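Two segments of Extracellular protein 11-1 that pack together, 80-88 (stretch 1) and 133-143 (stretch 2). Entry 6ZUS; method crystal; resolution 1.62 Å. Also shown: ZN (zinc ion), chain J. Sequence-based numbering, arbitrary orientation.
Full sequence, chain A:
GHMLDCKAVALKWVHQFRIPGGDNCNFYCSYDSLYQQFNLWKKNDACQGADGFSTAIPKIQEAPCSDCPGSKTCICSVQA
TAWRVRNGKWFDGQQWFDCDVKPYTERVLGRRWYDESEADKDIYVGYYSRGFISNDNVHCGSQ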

ATOM      1  N   ALA A  80      -3.624   4.824  -1.670  1.00 20.74           N
ATOM      2  CA  ALA A  80      -5.079   4.870  -1.847  1.00 20.45           C
ATOM      3  C   ALA A  80      -5.713   4.153  -0.653  1.00 22.07           C
ATOM      4  O   ALA A  80      -5.033   3.361   0.061  1.00 21.66           O
ATOM      5  CB  ALA A  80      -5.448   4.255  -3.183  1.00 21.01           C
ATOM      6  N   THR A  81      -7.003   4.407  -0.462  1.00 22.93           N
ATOM      7  CA  THR A  81      -7.793   3.795   0.625  1.00 21.73           C
ATOM      8  C   THR A  81      -8.679   2.712   0.024  1.00 20.77           C
ATOM      9  O   THR A  81      -9.386   2.993  -0.968  1.00 20.90           O
ATOM     10  CB  THR A  81      -8.636   4.840   1.355  1.00 23.96           C
ATOM     11  OG1 THR A  81      -7.701   5.752   1.957  1.00 26.82           O
ATOM     12  CG2 THR A  81      -9.536   4.194   2.385  1.00 23.19           C
ATOM     13  N   ALA A  82      -8.596   1.515   0.579  1.00 20.85           N
ATOM     14  CA  ALA A  82      -9.623   0.472   0.369  1.00 21.33           C
ATOM     15  C   ALA A  82     -10.803   0.840   1.283  1.00 18.95           C
ATOM     16  O   ALA A  82     -10.682   0.735   2.495  1.00 18.46           O
ATOM     17  CB  ALA A  82      -9.058  -0.916   0.645  1.00 22.05           C
ATOM     18  N   TRP A  83     -11.911   1.274   0.690  1.00 20.27           N
ATOM     19  CA  TRP A  83     -13.060   1.812   1.466  1.00 22.51           C
ATOM     20  C   TRP A  83     -13.668   0.777   2.418  1.00 21.19           C
ATOM     21  O   TRP A  83     -14.027   1.167   3.583  1.00 21.69           O
ATOM     22  CB  TRP A  83     -14.104   2.380   0.514  1.00 22.05           C
ATOM     23  CG  TRP A  83     -13.651   3.608  -0.197  1.00 22.56           C
ATOM     24  CD1 TRP A  83     -13.648   3.809  -1.534  1.00 22.86           C
ATOM     25  CD2 TRP A  83     -13.249   4.842   0.420  1.00 25.02           C
ATOM     26  NE1 TRP A  83     -13.236   5.086  -1.797  1.00 27.13           N
ATOM     27  CE2 TRP A  83     -12.983   5.739  -0.625  1.00 25.58           C
ATOM     28  CE3 TRP A  83     -13.110   5.270   1.756  1.00 28.92           C
ATOM     29  CZ2 TRP A  83     -12.542   7.040  -0.384  1.00 29.18           C
ATOM     30  CZ3 TRP A  83     -12.664   6.552   1.999  1.00 32.24           C
ATOM     31  CH2 TRP A  83     -12.399   7.422   0.932  1.00 29.25           C
ATOM     32  N   ARG A  84     -13.767  -0.482   1.990  1.00 19.29           N
ATOM     33  CA  ARG A  84     -14.523  -1.507   2.764  1.00 20.60           C
ATOM     34  C   ARG A  84     -13.820  -2.861   2.658  1.00 21.14           C
ATOM     35  O   ARG A  84     -13.745  -3.417   1.538  1.00 20.11           O
ATOM     36  CB  ARG A  84     -15.962  -1.589   2.244  1.00 21.79           C
ATOM     37  CG  ARG A  84     -16.716  -0.275   2.254  1.00 21.27           C
ATOM     38  CD  ARG A  84     -18.082  -0.489   1.677  1.00 22.99           C
ATOM     39  NE  ARG A  84     -18.673   0.801   1.378  1.00 23.75           N
ATOM     40  CZ  ARG A  84     -19.136   1.656   2.280  1.00 25.91           C
ATOM     41  NH1 ARG A  84     -19.128   1.359   3.573  1.00 26.39           N
ATOM     42  NH2 ARG A  84     -19.658   2.802   1.856  1.00 28.52           N
ATOM     43  N   VAL A  85     -13.265  -3.303   3.780  1.00 21.34           N
ATOM     44  CA  VAL A  85     -12.485  -4.558   3.895  1.00 21.85           C
ATOM     45  C   VAL A  85     -13.059  -5.356   5.078  1.00 23.64           C
ATOM     46  O   VAL A  85     -13.340  -4.770   6.125  1.00 21.02           O
ATOM     47  CB  VAL A  85     -10.978  -4.274   4.033  1.00 20.47           C
ATOM     48  CG1 VAL A  85     -10.220  -5.592   4.149  1.00 21.77           C
ATOM     49  CG2 VAL A  85     -10.475  -3.388   2.898  1.00 19.87           C
ATOM     50  N   ARG A  86     -13.216  -6.656   4.903  1.00 23.36           N
ATOM     51  CA  ARG A  86     -13.812  -7.520   5.950  1.00 24.33           C
ATOM     52  C   ARG A  86     -12.894  -7.480   7.165  1.00 26.22           C
ATOM     53  O   ARG A  86     -11.680  -7.198   7.013  1.00 25.69           O
ATOM     54  CB  ARG A  86     -14.040  -8.921   5.396  1.00 27.20           C
ATOM     55  CG  ARG A  86     -15.070  -8.945   4.284  1.00 27.06           C
ATOM     56  CD  ARG A  86     -15.361 -10.369   4.005  1.00 31.97           C
ATOM     57  NE  ARG A  86     -16.048 -10.539   2.739  1.00 37.03           N
ATOM     58  CZ  ARG A  86     -17.379 -10.500   2.588  1.00 35.82           C
ATOM     59  NH1 ARG A  86     -18.174 -10.199   3.597  1.00 32.07           N
ATOM     60  NH2 ARG A  86     -17.881 -10.740   1.388  1.00 35.84           N
ATOM     61  N   ASN A  87     -13.477  -7.722   8.331  1.00 28.22           N
ATOM     62  CA  ASN A  87     -12.716  -7.976   9.580  1.00 30.78           C
ATOM     63  C   ASN A  87     -12.568  -9.475   9.845  1.00 30.94           C
ATOM     64  O   ASN A  87     -13.490 -10.250   9.613  1.00 34.12           O
ATOM     65  CB  ASN A  87     -13.362  -7.251  10.758  1.00 37.78           C
ATOM     66  CG  ASN A  87     -12.922  -5.803  10.789  1.00 45.27           C
ATOM     67  OD1 ASN A  87     -11.717  -5.524  10.691  1.00 52.41           O
ATOM     68  ND2 ASN A  87     -13.880  -4.893  10.931  1.00 52.53           N
ATOM     69  N   GLY A  88     -11.426  -9.858  10.379  1.00 32.18           N
ATOM     70  CA  GLY A  88     -11.205 -11.204  10.925  1.00 33.91           C
ATOM     71  C   GLY A  88     -10.746 -12.158   9.849  1.00 31.78           C
ATOM     72  O   GLY A  88      -9.916 -11.763   9.004  1.00 38.38           O
ATOM     73  N   ILE A 133      -5.452   0.543   9.377  1.00 22.43           N
ATOM     74  CA  ILE A 133      -6.902   0.849   9.486  1.00 22.89           C
ATOM     75  C   ILE A 133      -7.076   2.366   9.577  1.00 25.38           C
ATOM     76  O   ILE A 133      -6.525   3.007  10.490  1.00 26.07           O
ATOM     77  CB  ILE A 133      -7.548   0.112  10.664  1.00 25.54           C
ATOM     78  CG1 ILE A 133      -7.357  -1.398  10.549  1.00 30.93           C
ATOM     79  CG2 ILE A 133      -9.007   0.513  10.755  1.00 26.58           C
ATOM     80  CD1 ILE A 133      -7.725  -2.158  11.803  1.00 35.45           C
ATOM     81  N   SER A 134      -7.872   2.934   8.692  1.00 24.89           N
ATOM     82  CA  SER A 134      -8.177   4.376   8.710  1.00 24.44           C
ATOM     83  C   SER A 134      -9.625   4.619   9.223  1.00 29.36           C
ATOM     84  O   SER A 134      -9.957   5.801   9.595  1.00 29.03           O
ATOM     85  CB  SER A 134      -7.923   4.979   7.378  1.00 26.52           C
ATOM     86  OG  SER A 134      -8.689   4.378   6.374  1.00 29.07           O
ATOM     87  N   ASN A 135     -10.459   3.580   9.298  1.00 27.36           N
ATOM     88  CA  ASN A 135     -11.875   3.691   9.780  1.00 29.22           C
ATOM     89  C   ASN A 135     -12.368   2.283  10.156  1.00 30.47           C
ATOM     90  O   ASN A 135     -12.142   1.397   9.369  1.00 31.55           O
ATOM     91  CB  ASN A 135     -12.705   4.443   8.735  1.00 29.72           C
ATOM     92  CG  ASN A 135     -14.066   4.899   9.237  1.00 32.70           C
ATOM     93  OD1 ASN A 135     -14.400   4.678  10.399  1.00 34.99           O
ATOM     94  ND2 ASN A 135     -14.841   5.519   8.361  1.00 29.67           N
ATOM     95  N   ASP A 136     -12.930   2.033  11.343  1.00 34.87           N
ATOM     96  CA  ASP A 136     -13.530   0.690  11.634  1.00 37.97           C
ATOM     97  C   ASP A 136     -15.065   0.781  11.705  1.00 38.35           C
ATOM     98  O   ASP A 136     -15.635   1.878  11.658  1.00 38.50           O
ATOM     99  CB  ASP A 136     -12.892  -0.019  12.840  1.00 46.08           C
ATOM    100  CG  ASP A 136     -12.802  -1.550  12.687  1.00 53.78           C
ATOM    101  OD1 ASP A 136     -13.791  -2.154  12.188  1.00 56.46           O
ATOM    102  OD2 ASP A 136     -11.737  -2.154  13.046  1.00 53.73           O
ATOM    103  N   ASN A 137     -15.731  -0.368  11.728  1.00 41.36           N
ATOM    104  CA  ASN A 137     -17.212  -0.474  11.807  1.00 46.20           C
ATOM    105  C   ASN A 137     -17.828   0.383  10.702  1.00 43.47           C
ATOM    106  O   ASN A 137     -18.662   1.250  11.022  1.00 48.60           O
ATOM    107  CB  ASN A 137     -17.713  -0.083  13.200  1.00 48.06           C
ATOM    108  CG  ASN A 137     -16.894  -0.769  14.264  1.00 50.05           C
ATOM    109  OD1 ASN A 137     -16.874  -2.000  14.337  1.00 54.66           O
ATOM    110  ND2 ASN A 137     -16.139   0.018  15.015  1.00 54.62           N
ATOM    111  N   VAL A 138     -17.409   0.151   9.454  1.00 31.77           N
ATOM    112  CA  VAL A 138     -18.109   0.667   8.250  1.00 29.31           C
ATOM    113  C   VAL A 138     -18.974  -0.472   7.681  1.00 24.19           C
ATOM    114  O   VAL A 138     -18.711  -1.638   7.963  1.00 24.75           O
ATOM    115  CB  VAL A 138     -17.143   1.290   7.213  1.00 30.91           C
ATOM    116  CG1 VAL A 138     -16.255   2.390   7.823  1.00 30.49           C
ATOM    117  CG2 VAL A 138     -16.324   0.242   6.441  1.00 28.25           C
ATOM    118  N   HIS A 139     -19.987  -0.139   6.907  1.00 24.87           N
ATOM    119  CA  HIS A 139     -20.787  -1.143   6.160  1.00 25.81           C
ATOM    120  C   HIS A 139     -19.847  -1.899   5.202  1.00 24.36           C
ATOM    121  O   HIS A 139     -18.953  -1.253   4.570  1.00 26.00           O
ATOM    122  CB  HIS A 139     -21.948  -0.506   5.366  1.00 27.03           C
ATOM    123  CG  HIS A 139     -23.044   0.016   6.232  1.00 31.99           C
ATOM    124  ND1 HIS A 139     -24.369  -0.369   6.064  1.00 33.94           N
ATOM    125  CD2 HIS A 139     -23.013   0.895   7.270  1.00 34.27           C
ATOM    126  CE1 HIS A 139     -25.114   0.282   6.958  1.00 35.24           C
ATOM    127  NE2 HIS A 139     -24.305   1.070   7.713  1.00 31.12           N
ATOM    128  N   CYS A 140     -20.089  -3.197   5.026  1.00 23.99           N
ATOM    129  CA  CYS A 140     -19.392  -3.994   3.995  1.00 24.16           C
ATOM    130  C   CYS A 140     -19.997  -3.651   2.628  1.00 22.21           C
ATOM    131  O   CYS A 140     -19.235  -3.660   1.620  1.00 21.35           O
ATOM    132  CB  CYS A 140     -19.369  -5.480   4.347  1.00 27.24           C
ATOM    133  SG  CYS A 140     -18.475  -5.797   5.919  1.00 37.14           S
ATOM    134  N   GLY A 141     -21.320  -3.373   2.591  1.00 20.32           N
ATOM    135  CA  GLY A 141     -21.998  -3.009   1.349  1.00 19.72           C
ATOM    136  C   GLY A 141     -21.914  -1.532   1.068  1.00 20.92           C
ATOM    137  O   GLY A 141     -21.515  -0.780   1.950  1.00 23.24           O
ATOM    138  N   SER A 142     -22.285  -1.143  -0.145  1.00 22.15           N
ATOM    139  CA  SER A 142     -22.287   0.272  -0.573  1.00 25.70           C
ATOM    140  C   SER A 142     -23.532   0.970   0.022  1.00 29.31           C
ATOM    141  O   SER A 142     -23.608   2.209  -0.071  1.00 29.37           O
ATOM    142  CB  SER A 142     -22.262   0.357  -2.066  1.00 27.53           C
ATOM    143  OG  SER A 142     -23.479  -0.137  -2.618  1.00 26.39           O
ATOM    144  N   GLN A 143     -24.469   0.195   0.585  1.00 28.83           N
ATOM    145  CA  GLN A 143     -25.652   0.687   1.334  1.00 30.65           C
ATOM    146  C   GLN A 143     -25.686   0.097   2.745  1.00 30.90           C
ATOM    147  O   GLN A 143     -26.393   0.828   3.517  1.00 29.43           O
ATOM    148  CB  GLN A 143     -26.892   0.348   0.504  1.00 35.81           C
ATOM    149  CG  GLN A 143     -26.828   1.013  -0.868  1.00 39.84           C
ATOM    150  CD  GLN A 143     -28.119   0.886  -1.645  1.00 53.89           C
ATOM    151  OE1 GLN A 143     -28.958   0.018  -1.368  1.00 59.78           O
ATOM    152  NE2 GLN A 143     -28.261   1.732  -2.662  1.00 64.41           N
ATOM    153  OXT GLN A 143     -25.171  -0.993   3.258  1.00 24.86           O
TER
HETATM  154 ZN    ZN J 209     -25.110  -1.655   4.722  0.80 21.89          ZN
HETATM  155  O   HOH W   1      -7.686   6.116   4.567  1.00 45.50           O
HETATM  156  O   HOH W   2     -20.270   2.848   6.181  1.00 26.37           O
HETATM  157  O   HOH W   3     -21.532   3.735  -0.824  1.00 35.61           O

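Residues 80-88 and 133-143 lie far apart in sequence but meet along a seam that buries 413 Å², both sides summed. The first stretch is largely extended, with a corner at Trp 83; the second turns at Ser 134 and Asn 137, then runs on as loop to the C-terminus. The backbones are closest where the CA atoms of Arg 84 and Cys 140 lie 5.6 Å apart. Elsewhere they diverge, with 8.1 Å between the CA atoms of Thr 81 and Ser 134 and 8.9 Å between those of Asn 87 and Asp 136. No backbone-to-backbone hydrogen bond joins them, so side chains and water do the bridging.

Arg 84 dominates. Its side chain, m at chi1 and t at chi2 and chi3, is long enough to follow the loop, and its guanidinium reaches the backbone carbonyls there. NH1 of Arg 84 donates to O of His 139 at 2.8 Å, a bond near the guanidinium plane, where the N-H groups point. The O of Gly 141 instead lies over one face, 3.3 Å from NE of Arg 84, and the poor angle rules out a hydrogen bond. One water accepts from both Arg 84 NH1 and His 139 N; another donates to Ser 142 O and accepts a weak bond from Arg 84 NH2.

Val 138 packs its CG2 3.8 Å from O of Trp 83, filling space without a polar bond. The ring of His 139 leads away from stretch 1, and its ND1 binds zinc at 2.0 Å; OXT of Gln 143 is also a ligand.

Late in stretch 1, ND2 of Asn 87 donates to OD1 of Asp 136 at 3.0 Å, an amide matched to a carboxylate; the same oxygen accepts from the backbone N of Asn 137, a bond within stretch 2 at the corner. Early in stretch 1, a water joins the hydroxyls of Thr 81 and Ser 134, groups that can each donate or accept.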